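Local coordinates for DUF411 domain-containing protein (Pseudomonas aeruginosa, PDB 6WIS) that binds copper in a cysteine-bridged tetranuclear cluster and probably contributes in this way to bacterial resistance to copper, at residues C13-W19 with S53-G57; S50-C54 with A86-M90; G66-A70 with S94-E98; D81-V87 with Q107-R113; M90-S94 with Q103-Q107. Residue numbers count along the deposited sequence, not the author numbering.

Contact 1. Residues C13-W19 with S53-G57. With CU (copper (II) ion), chain E; CU (copper (II) ion), chain C; CU (copper (II) ion), chain D; ZN (zinc ion), chain J.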
# COMPACT_ATOMS: atom_id res chain seq x y z
N CYS A 13 6.22 -5.17 -13.12
CA CYS A 13 4.87 -4.78 -12.74
C CYS A 13 4.75 -3.28 -12.97
O CYS A 13 5.40 -2.49 -12.27
CB CYS A 13 4.58 -5.16 -11.28
SG CYS A 13 2.85 -5.09 -10.79
N GLY A 14 3.97 -2.89 -13.97
CA GLY A 14 3.87 -1.50 -14.38
C GLY A 14 3.06 -0.66 -13.42
O GLY A 14 3.41 0.50 -13.19
N CYS A 15 2.00 -1.25 -12.83
CA CYS A 15 1.13 -0.51 -11.92
C CYS A 15 1.88 -0.04 -10.67
O CYS A 15 1.61 1.05 -10.16
CB CYS A 15 -0.07 -1.37 -11.53
SG CYS A 15 0.46 -3.04 -11.07
N CYS A 16 2.82 -0.85 -10.15
CA CYS A 16 3.61 -0.42 -9.00
C CYS A 16 4.35 0.88 -9.29
O CYS A 16 4.41 1.78 -8.44
CB CYS A 16 4.63 -1.49 -8.59
SG CYS A 16 4.04 -3.20 -8.42
N LYS A 17 4.96 0.98 -10.47
CA LYS A 17 5.69 2.19 -10.86
C LYS A 17 4.76 3.38 -11.02
O LYS A 17 5.14 4.51 -10.71
CB LYS A 17 6.46 1.93 -12.16
CG LYS A 17 7.64 0.94 -12.02
CD LYS A 17 8.24 0.55 -13.39
N ASP A 18 3.54 3.14 -11.52
CA ASP A 18 2.55 4.21 -11.64
C ASP A 18 2.10 4.68 -10.26
O ASP A 18 1.98 5.89 -10.01
CB ASP A 18 1.35 3.70 -12.48
CG ASP A 18 0.34 4.80 -12.85
OD1 ASP A 18 0.67 5.99 -12.84
OD2 ASP A 18 -0.80 4.47 -13.18
N TRP A 19 1.85 3.74 -9.34
CA TRP A 19 1.51 4.12 -7.97
C TRP A 19 2.62 4.97 -7.34
O TRP A 19 2.34 5.98 -6.67
CB TRP A 19 1.26 2.86 -7.15
CG TRP A 19 0.89 3.05 -5.74
CD1 TRP A 19 -0.31 3.48 -5.26
CD2 TRP A 19 1.72 2.77 -4.60
NE1 TRP A 19 -0.28 3.49 -3.87
CE2 TRP A 19 0.95 3.03 -3.45
CE3 TRP A 19 3.03 2.29 -4.44
CZ2 TRP A 19 1.44 2.84 -2.15
CZ3 TRP A 19 3.53 2.10 -3.15
CH2 TRP A 19 2.74 2.38 -2.03
N SER A 53 -0.51 -8.05 -2.06
CA SER A 53 -0.72 -7.34 -3.31
C SER A 53 0.58 -7.44 -4.08
O SER A 53 1.41 -8.31 -3.80
CB SER A 53 -1.20 -5.90 -3.02
OG SER A 53 -1.58 -5.21 -4.19
N CYS A 54 0.78 -6.53 -5.04
CA CYS A 54 1.93 -6.56 -5.95
C CYS A 54 3.15 -5.79 -5.43
O CYS A 54 4.23 -5.87 -6.03
CB CYS A 54 1.49 -5.98 -7.30
SG CYS A 54 0.57 -4.41 -7.03
N HIS A 55 2.99 -5.00 -4.37
CA HIS A 55 4.13 -4.28 -3.81
C HIS A 55 3.87 -4.03 -2.33
O HIS A 55 2.73 -4.09 -1.87
CB HIS A 55 4.36 -2.94 -4.54
CG HIS A 55 3.24 -1.96 -4.37
ND1 HIS A 55 2.36 -1.64 -5.37
CD2 HIS A 55 2.85 -1.23 -3.29
CE1 HIS A 55 1.48 -0.75 -4.93
NE2 HIS A 55 1.74 -0.50 -3.66
N THR A 56 4.93 -3.73 -1.58
CA THR A 56 4.83 -3.46 -0.15
C THR A 56 5.67 -2.22 0.16
O THR A 56 6.87 -2.22 -0.10
CB THR A 56 5.33 -4.64 0.69
OG1 THR A 56 4.63 -5.84 0.32
CG2 THR A 56 5.07 -4.36 2.18
N GLY A 57 5.02 -1.16 0.66
CA GLY A 57 5.72 0.03 1.10
C GLY A 57 5.93 0.03 2.61
O GLY A 57 5.22 -0.68 3.33
CU CU E . 2.60 -2.95 -10.11
CU CU C . 2.34 -3.02 -7.07
CU CU D . 0.11 -3.09 -8.84
ZN ZN J . -1.54 6.63 -12.81
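A cysteine-bridged copper cluster occupies this contact, built on a CxCC motif (C13, C15, C16) at the start of helix 14-24, the place where thioredoxin-like folds carry their CxxC pair. The cysteine-rich turn and first helical turn face C54 and H55, where strand 55-59 begins, and copper rather than hydrogen bonding ties the two segments together. The copper of chain E belongs to 13-19 alone: C13 SG and C15 SG each bind it at 2.3 Å, C16 SG at 2.2 Å and the backbone C16 N at 2.1 Å. Two further ions span the gap. C16 SG (2.2 Å), C54 SG (2.3 Å) and H55 ND1 (2.2 Å) bind the copper of chain C, while C15 SG and C54 SG, both at 2.3 Å, share the copper of chain D, whose third ligand is H67. C16 SG and C54 SG, 3.9 Å apart, are joined through the copper of chain C. C15 also binds the fourth copper, with M90 and M97. Farther along the helix, D18 binds zinc through OD1 and OD2, and W19, its NE1 hydrogen-bonded to V68 O, lies over the copper ligand H55. The six-membered ring of W19 and the imidazole form an offset stack with centroids 3.9 Å apart and planes 25° apart, W19 CE3 approaching H55 NE2 to 3.2 Å.

Contact 2. Residues S50-C54 with A86-M90. With CU (copper (II) ion), chain C; CU (copper (II) ion), chain D; CU (copper (II) ion), chain F.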
# COMPACT_ATOMS: atom_id res chain seq x y z
N SER A 50 -3.75 -13.63 2.86
CA SER A 50 -4.59 -13.28 1.72
C SER A 50 -4.91 -11.79 1.66
O SER A 50 -5.98 -11.39 1.17
CB SER A 50 -5.89 -14.09 1.74
OG SER A 50 -6.84 -13.45 2.58
N MSE A 51 -3.97 -10.98 2.10
CA MSE A 51 -4.14 -9.52 2.01
C MSE A 51 -2.99 -8.98 1.18
O MSE A 51 -2.87 -7.79 1.10
CB MSE A 51 -4.16 -8.91 3.40
CG MSE A 51 -5.48 -8.29 3.74
SE MSE A 51 -5.57 -7.57 5.53
CE MSE A 51 -7.19 -8.30 6.29
N GLY A 52 -2.20 -9.87 0.59
CA GLY A 52 -1.06 -9.44 -0.20
C GLY A 52 -1.45 -8.79 -1.51
O GLY A 52 -2.55 -8.95 -2.04
N SER A 53 -0.51 -8.05 -2.06
CA SER A 53 -0.72 -7.34 -3.31
C SER A 53 0.58 -7.44 -4.08
O SER A 53 1.41 -8.31 -3.80
CB SER A 53 -1.20 -5.90 -3.02
OG SER A 53 -1.58 -5.21 -4.19
N CYS A 54 0.78 -6.53 -5.04
CA CYS A 54 1.93 -6.56 -5.95
C CYS A 54 3.15 -5.79 -5.43
O CYS A 54 4.23 -5.87 -6.03
CB CYS A 54 1.49 -5.98 -7.30
SG CYS A 54 0.57 -4.41 -7.03
N ALA A 86 -3.77 -2.14 3.94
CA ALA A 86 -3.67 -2.96 2.74
C ALA A 86 -4.86 -2.69 1.83
O ALA A 86 -6.00 -2.54 2.31
CB ALA A 86 -3.64 -4.48 3.07
N VAL A 87 -4.58 -2.63 0.53
CA VAL A 87 -5.58 -2.88 -0.51
C VAL A 87 -5.21 -4.20 -1.16
O VAL A 87 -4.30 -4.25 -2.00
CB VAL A 87 -5.64 -1.76 -1.55
CG1 VAL A 87 -6.63 -2.15 -2.66
CG2 VAL A 87 -6.02 -0.41 -0.90
N PRO A 88 -5.84 -5.31 -0.78
CA PRO A 88 -5.42 -6.62 -1.31
C PRO A 88 -5.62 -6.71 -2.82
O PRO A 88 -6.49 -6.05 -3.39
CB PRO A 88 -6.33 -7.61 -0.57
CG PRO A 88 -6.75 -6.88 0.67
CD PRO A 88 -6.87 -5.44 0.26
N GLY A 89 -4.79 -7.53 -3.46
CA GLY A 89 -4.99 -7.70 -4.89
C GLY A 89 -4.62 -6.45 -5.67
O GLY A 89 -3.75 -5.66 -5.29
N MSE A 90 -5.30 -6.26 -6.80
CA MSE A 90 -5.06 -5.09 -7.62
C MSE A 90 -6.36 -4.63 -8.25
O MSE A 90 -6.60 -4.89 -9.43
CB MSE A 90 -4.02 -5.37 -8.73
CG MSE A 90 -2.66 -5.85 -8.26
SE MSE A 90 -1.41 -6.20 -9.76
CE MSE A 90 -2.43 -7.56 -10.73
CU CU C . 2.34 -3.02 -7.07
CU CU D . 0.11 -3.09 -8.84
CU CU F . -1.54 -4.26 -11.20
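Two irregular segments meet here in a loop-to-loop contact at the border of the copper cluster: 50-54 leads into strand 55-59, and segment 86-90 leaves strand 84-86. Their end-to-end directions differ by 64°, so they cross rather than run as a ladder, and the backbones approach closely, with CA atoms 4.6 Å apart for both M51 with P88 and S53 with G89. Two hydrogen bonds fasten G89. Its amide donates almost linearly to the preceding loop, G89 N to G52 O being 3.0 Å, and its carbonyl receives the hydroxyl of S53, a very short bond of 2.5 Å from S53 OG to G89 O. The positive phi of G89 suits glycine. On one side of these bonds, selenomethionine M51 packs on proline, M51 CG lying 3.6 Å from P88 CG, with the methyl of A86 close by. On the other, M90, also selenomethionine, brings its CG to 3.7 Å from C54 SG, and both residues serve copper: C54 SG bridges the ions of chains C and D at 2.3 Å each, and M90 SE binds that of chain F at 2.4 Å. The crossing thus sets two ligands from distant parts of the sequence side by side. Around it, S53 N bonds to E65 of strand 62-65, while M51 reaches V109 and L111 on strand 106-111.

Contact 3. Residues G66-A70 with S94-E98. With CU (copper (II) ion), chain D; CU (copper (II) ion), chain F; ZN (zinc ion), chain J.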
# COMPACT_ATOMS: atom_id res chain seq x y z
N GLY A 66 -0.04 -2.75 -1.35
CA GLY A 66 -0.87 -2.50 -2.51
C GLY A 66 -1.17 -1.03 -2.79
O GLY A 66 -0.51 -0.09 -2.32
N HIS A 67 -2.20 -0.85 -3.62
CA HIS A 67 -2.50 0.46 -4.21
C HIS A 67 -3.33 1.34 -3.27
O HIS A 67 -4.44 1.76 -3.57
CB HIS A 67 -3.19 0.22 -5.55
CG HIS A 67 -2.26 -0.33 -6.59
ND1 HIS A 67 -1.56 0.47 -7.47
CD2 HIS A 67 -1.87 -1.60 -6.85
CE1 HIS A 67 -0.78 -0.28 -8.23
NE2 HIS A 67 -0.95 -1.55 -7.88
N VAL A 68 -2.74 1.62 -2.10
CA VAL A 68 -3.38 2.51 -1.10
C VAL A 68 -3.28 3.95 -1.58
O VAL A 68 -2.18 4.41 -1.92
CB VAL A 68 -2.70 2.35 0.26
CG1 VAL A 68 -3.42 3.25 1.29
CG2 VAL A 68 -2.68 0.86 0.74
N PRO A 69 -4.37 4.71 -1.60
CA PRO A 69 -4.28 6.13 -1.98
C PRO A 69 -3.44 6.92 -0.98
O PRO A 69 -3.42 6.62 0.22
CB PRO A 69 -5.74 6.59 -1.97
CG PRO A 69 -6.52 5.31 -2.28
CD PRO A 69 -5.78 4.27 -1.48
N ALA A 70 -2.79 7.97 -1.49
CA ALA A 70 -1.92 8.80 -0.65
C ALA A 70 -2.63 9.31 0.60
O ALA A 70 -2.07 9.27 1.70
CB ALA A 70 -1.37 9.97 -1.48
N SER A 94 -8.01 1.80 -8.57
CA SER A 94 -7.19 2.28 -7.47
C SER A 94 -5.98 3.02 -8.04
O SER A 94 -5.63 2.84 -9.21
CB SER A 94 -6.77 1.12 -6.57
OG SER A 94 -5.92 0.19 -7.24
N PRO A 95 -5.33 3.87 -7.24
CA PRO A 95 -4.25 4.71 -7.80
C PRO A 95 -3.08 3.86 -8.30
O PRO A 95 -2.57 2.99 -7.59
CB PRO A 95 -3.82 5.60 -6.62
CG PRO A 95 -4.91 5.49 -5.60
CD PRO A 95 -5.64 4.20 -5.83
N GLY A 96 -2.66 4.14 -9.53
CA GLY A 96 -1.66 3.33 -10.19
C GLY A 96 -2.22 2.14 -10.93
O GLY A 96 -1.50 1.53 -11.73
N MSE A 97 -3.50 1.82 -10.73
CA MSE A 97 -4.20 0.74 -11.43
C MSE A 97 -5.39 1.32 -12.21
O MSE A 97 -6.33 0.63 -12.55
CB MSE A 97 -4.70 -0.32 -10.43
CG MSE A 97 -3.69 -1.50 -10.08
SE MSE A 97 -3.20 -2.58 -11.66
CE MSE A 97 -5.04 -3.20 -12.02
N GLU A 98 -5.38 2.62 -12.48
CA GLU A 98 -6.58 3.22 -13.06
C GLU A 98 -6.61 2.97 -14.57
O GLU A 98 -5.59 3.10 -15.26
CB GLU A 98 -6.68 4.71 -12.73
CG GLU A 98 -5.81 5.61 -13.52
CD GLU A 98 -4.36 5.62 -13.07
OE1 GLU A 98 -3.94 4.88 -12.14
OE2 GLU A 98 -3.64 6.41 -13.70
CU CU D . 0.11 -3.09 -8.84
CU CU F . -1.54 -4.26 -11.20
ZN ZN J . -1.54 6.63 -12.81
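G66, whose backbone angles (phi 82°, psi -163°) call for glycine, turns the chain out of strand 62-65 into H67, the centre of an inverse gamma turn. The H67 imidazole is held at both nitrogens. ND1 donates to the backbone, H67 ND1 to P95 O measuring 2.7 Å, which leaves H67 NE2 to bind the copper of chain D at 2.1 Å. Over one ring face lies selenomethionine M97, its CG 3.6 Å from the H67 ring centroid in a CH-pi contact, while M97 SE binds the copper of chain F at 2.4 Å. The acceptor carbonyl belongs to a type II beta turn, S94 to M97, closed by M97 N to S94 O at 2.8 Å; G96 has positive phi, and a CB there would crowd H67 ND1. V68 points away, its carbonyl receiving W19 NE1. P69, at the N-cap position of helix 70-77, packs its CG 3.7 Å from P95 CG. E98 OE2 binds zinc at 2.3 Å alongside D18 and H22.

Contact 4. Residues D81-V87 with Q107-R113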
# COMPACT_ATOMS: atom_id res chain seq x y z
N ASP A 81 -3.06 3.04 16.80
CA ASP A 81 -3.45 1.64 16.94
C ASP A 81 -3.15 0.78 15.71
O ASP A 81 -3.29 -0.45 15.79
CB ASP A 81 -4.94 1.54 17.28
CG ASP A 81 -5.81 2.25 16.25
OD1 ASP A 81 -5.47 3.40 15.89
OD2 ASP A 81 -6.81 1.66 15.80
N LEU A 82 -2.76 1.37 14.58
CA LEU A 82 -2.59 0.62 13.33
C LEU A 82 -1.11 0.47 12.98
O LEU A 82 -0.33 1.43 13.05
CB LEU A 82 -3.31 1.30 12.16
CG LEU A 82 -4.83 1.46 12.26
CD1 LEU A 82 -5.37 2.13 11.01
CD2 LEU A 82 -5.51 0.12 12.50
N VAL A 83 -0.75 -0.74 12.56
CA VAL A 83 0.60 -1.07 12.13
C VAL A 83 0.72 -1.18 10.60
O VAL A 83 1.82 -1.40 10.09
CB VAL A 83 1.05 -2.39 12.80
CG1 VAL A 83 0.36 -3.56 12.13
CG2 VAL A 83 2.58 -2.53 12.79
N GLY A 84 -0.38 -1.05 9.87
CA GLY A 84 -0.34 -1.17 8.42
C GLY A 84 -1.72 -1.00 7.84
O GLY A 84 -2.73 -1.03 8.55
N ALA A 85 -1.75 -0.76 6.52
CA ALA A 85 -2.99 -0.74 5.76
C ALA A 85 -2.74 -1.44 4.44
O ALA A 85 -1.64 -1.37 3.89
CB ALA A 85 -3.50 0.67 5.52
N ALA A 86 -3.77 -2.14 3.94
CA ALA A 86 -3.67 -2.96 2.74
C ALA A 86 -4.86 -2.69 1.83
O ALA A 86 -6.00 -2.54 2.31
CB ALA A 86 -3.64 -4.48 3.07
N VAL A 87 -4.58 -2.63 0.53
CA VAL A 87 -5.58 -2.88 -0.51
C VAL A 87 -5.21 -4.20 -1.16
O VAL A 87 -4.30 -4.25 -2.00
CB VAL A 87 -5.64 -1.76 -1.55
CG1 VAL A 87 -6.63 -2.15 -2.66
CG2 VAL A 87 -6.02 -0.41 -0.90
N GLN A 107 -11.72 -1.60 -0.52
CA GLN A 107 -11.51 -0.94 0.76
C GLN A 107 -10.02 -0.88 1.07
O GLN A 107 -9.24 -1.73 0.64
CB GLN A 107 -12.23 -1.69 1.90
CG GLN A 107 -13.70 -2.06 1.62
CD GLN A 107 -14.27 -3.04 2.65
OE1 GLN A 107 -13.67 -4.09 2.93
NE2 GLN A 107 -15.41 -2.70 3.21
N VAL A 108 -9.63 0.16 1.79
CA VAL A 108 -8.33 0.20 2.44
C VAL A 108 -8.51 -0.33 3.86
O VAL A 108 -9.28 0.22 4.65
CB VAL A 108 -7.76 1.63 2.45
CG1 VAL A 108 -6.45 1.64 3.24
CG2 VAL A 108 -7.56 2.14 1.01
N VAL A 109 -7.84 -1.43 4.17
CA VAL A 109 -8.06 -2.15 5.42
C VAL A 109 -6.89 -1.87 6.37
O VAL A 109 -5.75 -2.28 6.11
CB VAL A 109 -8.24 -3.65 5.15
CG1 VAL A 109 -8.55 -4.40 6.46
CG2 VAL A 109 -9.34 -3.88 4.10
N GLY A 110 -7.17 -1.19 7.47
CA GLY A 110 -6.15 -1.00 8.48
C GLY A 110 -6.05 -2.21 9.39
O GLY A 110 -7.02 -2.93 9.62
N LEU A 111 -4.84 -2.46 9.88
CA LEU A 111 -4.63 -3.63 10.76
C LEU A 111 -3.95 -3.25 12.07
O LEU A 111 -3.00 -2.52 12.02
CB LEU A 111 -3.72 -4.59 10.01
CG LEU A 111 -4.38 -5.25 8.82
CD1 LEU A 111 -3.37 -6.05 8.03
CD2 LEU A 111 -5.53 -6.11 9.28
N THR A 112 -4.48 -3.73 13.18
CA THR A 112 -3.80 -3.57 14.46
C THR A 112 -2.85 -4.75 14.69
O THR A 112 -2.89 -5.76 13.98
CB THR A 112 -4.80 -3.48 15.61
OG1 THR A 112 -5.35 -4.79 15.83
CG2 THR A 112 -5.94 -2.52 15.25
N ARG A 113 -1.99 -4.60 15.69
CA ARG A 113 -1.18 -5.73 16.13
C ARG A 113 -2.04 -6.90 16.60
O ARG A 113 -1.72 -8.06 16.32
CB ARG A 113 -0.20 -5.31 17.22
CG ARG A 113 1.11 -4.79 16.64
CD ARG A 113 2.06 -4.29 17.71
NE ARG A 113 2.77 -3.10 17.25
CZ ARG A 113 3.82 -3.12 16.44
NH1 ARG A 113 4.29 -4.28 15.99
NH2 ARG A 113 4.40 -1.98 16.07
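V87 lies against V108, with V87 CG2 3.5 Å from V108 CG2, at one end of an antiparallel strand pair. Next to it, A85 CB approaches V108 CG1 at 3.9 Å. The axes of 84-86 and 107-111 pass within 4.5 Å at 153°. A86 and V109 make the regular hydrogen-bonded pair, A86 N to V109 O being 2.9 Å and V109 N to A86 O 2.8 Å. A85 and G110 form the following non-hydrogen-bonded pair, their CA atoms only 4.2 Å apart; a CB on G110 would clash with L82 CD1. Toward the other end the ladder becomes irregular: V83 N donates to L111 O and L111 N to G84 O, both at 2.9 Å, so V83 and G84 together oppose L111, consistent with a classic beta bulge. At the rim, V83 CG2 sits over a face of the R113 guanidinium, 3.8 Å from R113 NH2. L76 of helix 70-77 packs on L82 and A85; M51 and F63 touch L111 on the other face. Strand 84-86 also runs parallel to 62-65 after helix 70-77, completing a beta-alpha-beta crossover, and 106-111 adds an antiparallel strand to a sheet whose first four strands are ordered as in thioredoxin-like folds.

Contact 5. Residues M90-S94 with Q103-Q107. With CU (copper (II) ion), chain F.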
# COMPACT_ATOMS: atom_id res chain seq x y z
N MSE A 90 -5.30 -6.26 -6.80
CA MSE A 90 -5.06 -5.09 -7.62
C MSE A 90 -6.36 -4.63 -8.25
O MSE A 90 -6.60 -4.89 -9.43
CB MSE A 90 -4.02 -5.37 -8.73
CG MSE A 90 -2.66 -5.85 -8.26
SE MSE A 90 -1.41 -6.20 -9.76
CE MSE A 90 -2.43 -7.56 -10.73
N PRO A 91 -7.20 -3.96 -7.46
CA PRO A 91 -8.51 -3.52 -7.98
C PRO A 91 -8.34 -2.43 -9.02
O PRO A 91 -7.59 -1.47 -8.81
CB PRO A 91 -9.24 -3.01 -6.74
CG PRO A 91 -8.15 -2.71 -5.75
CD PRO A 91 -7.05 -3.68 -6.02
N VAL A 92 -9.02 -2.59 -10.15
CA VAL A 92 -8.95 -1.57 -11.20
C VAL A 92 -9.59 -0.29 -10.67
O VAL A 92 -10.61 -0.32 -9.98
CB VAL A 92 -9.63 -2.07 -12.49
CG1 VAL A 92 -9.68 -0.96 -13.55
CG2 VAL A 92 -8.89 -3.26 -13.06
N GLY A 93 -8.99 0.85 -10.98
CA GLY A 93 -9.46 2.13 -10.50
C GLY A 93 -8.75 2.65 -9.27
O GLY A 93 -8.87 3.84 -8.95
N SER A 94 -8.01 1.80 -8.57
CA SER A 94 -7.19 2.28 -7.47
C SER A 94 -5.98 3.02 -8.04
O SER A 94 -5.63 2.84 -9.21
CB SER A 94 -6.77 1.12 -6.57
OG SER A 94 -5.92 0.19 -7.24
N GLN A 103 -14.08 0.77 -12.23
CA GLN A 103 -13.44 0.61 -10.93
C GLN A 103 -13.98 -0.64 -10.26
O GLN A 103 -15.20 -0.81 -10.15
CB GLN A 103 -13.66 1.84 -10.04
CG GLN A 103 -13.14 1.69 -8.60
CD GLN A 103 -12.90 3.02 -7.90
OE1 GLN A 103 -11.89 3.68 -8.12
NE2 GLN A 103 -13.82 3.41 -7.03
N ASP A 104 -13.09 -1.54 -9.84
CA ASP A 104 -13.49 -2.55 -8.87
C ASP A 104 -13.70 -1.87 -7.52
O ASP A 104 -12.81 -1.16 -7.03
CB ASP A 104 -12.41 -3.64 -8.74
CG ASP A 104 -12.26 -4.47 -10.00
OD1 ASP A 104 -13.27 -5.02 -10.47
OD2 ASP A 104 -11.11 -4.59 -10.50
N ALA A 105 -14.86 -2.08 -6.91
CA ALA A 105 -15.04 -1.66 -5.53
C ALA A 105 -13.89 -2.19 -4.67
O ALA A 105 -13.43 -3.32 -4.87
CB ALA A 105 -16.39 -2.17 -5.00
N TYR A 106 -13.44 -1.39 -3.70
CA TYR A 106 -12.38 -1.86 -2.81
C TYR A 106 -12.38 -1.05 -1.53
O TYR A 106 -12.97 0.03 -1.45
CB TYR A 106 -10.99 -1.81 -3.48
CG TYR A 106 -10.41 -0.41 -3.71
CD1 TYR A 106 -10.74 0.33 -4.84
CD2 TYR A 106 -9.50 0.15 -2.80
CE1 TYR A 106 -10.21 1.60 -5.05
CE2 TYR A 106 -8.95 1.43 -2.99
CZ TYR A 106 -9.31 2.14 -4.12
OH TYR A 106 -8.78 3.38 -4.34
N GLN A 107 -11.72 -1.60 -0.52
CA GLN A 107 -11.51 -0.94 0.76
C GLN A 107 -10.02 -0.88 1.07
O GLN A 107 -9.24 -1.73 0.64
CB GLN A 107 -12.23 -1.69 1.90
CG GLN A 107 -13.70 -2.06 1.62
CD GLN A 107 -14.27 -3.04 2.65
OE1 GLN A 107 -13.67 -4.09 2.93
NE2 GLN A 107 -15.41 -2.70 3.21
CU CU F . -1.54 -4.26 -11.20
O HOH W 1 -9.93 5.05 -6.31
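A type II beta turn from P91 to S94 rests against the chain entering strand 106-111, on the surface beside the copper ligand M90. D104 binds the turn twice. With chi1 in the m well, its carboxylate accepts the amide of V92 (V92 N to D104 OD2, 2.9 Å), while D104 N donates to V92 O at 2.8 Å. The same carbonyl takes a CA-H...O contact from Q103 CA at 3.1 Å. G93 holds the positive-phi place in the turn, and a side chain there would run into Q103 CB. S94 adopts the p rotamer, which carries its hydroxyl back to the first turn residue, S94 OG to P91 O being 2.8 Å, and leaves S94 CB over a face of the Y106 ring, 4.1 Å from its centroid. Y106, also p, swings its ring toward the turn; near the base of that side chain, P91 CG meets Y106 CB at 3.7 Å. Beyond the ring, a water lies 2.8 Å from Y106 OH and donates to G93 O at 3.1 Å.

Contacts 1, 2 and 3 gather about the four coppers, their centres 8 to 11 Å apart, and draw ligands from the start of helix 14-24, the start of strand 55-59 and the residue before it, the loop after strand 62-65 and the long loop between strands 84-86 and 106-111. Contact 1 closes before contact 3 opens, whereas contacts 2 and 3 alternate along the chain, so the site forms only when these regions come together. Contact 5, centred 8 Å from contact 3, shares S94 with it and folds the ligand-bearing loop back on itself. Contact 4, about 18 Å from contact 1 between centres, joins the strands at the two ends of that loop.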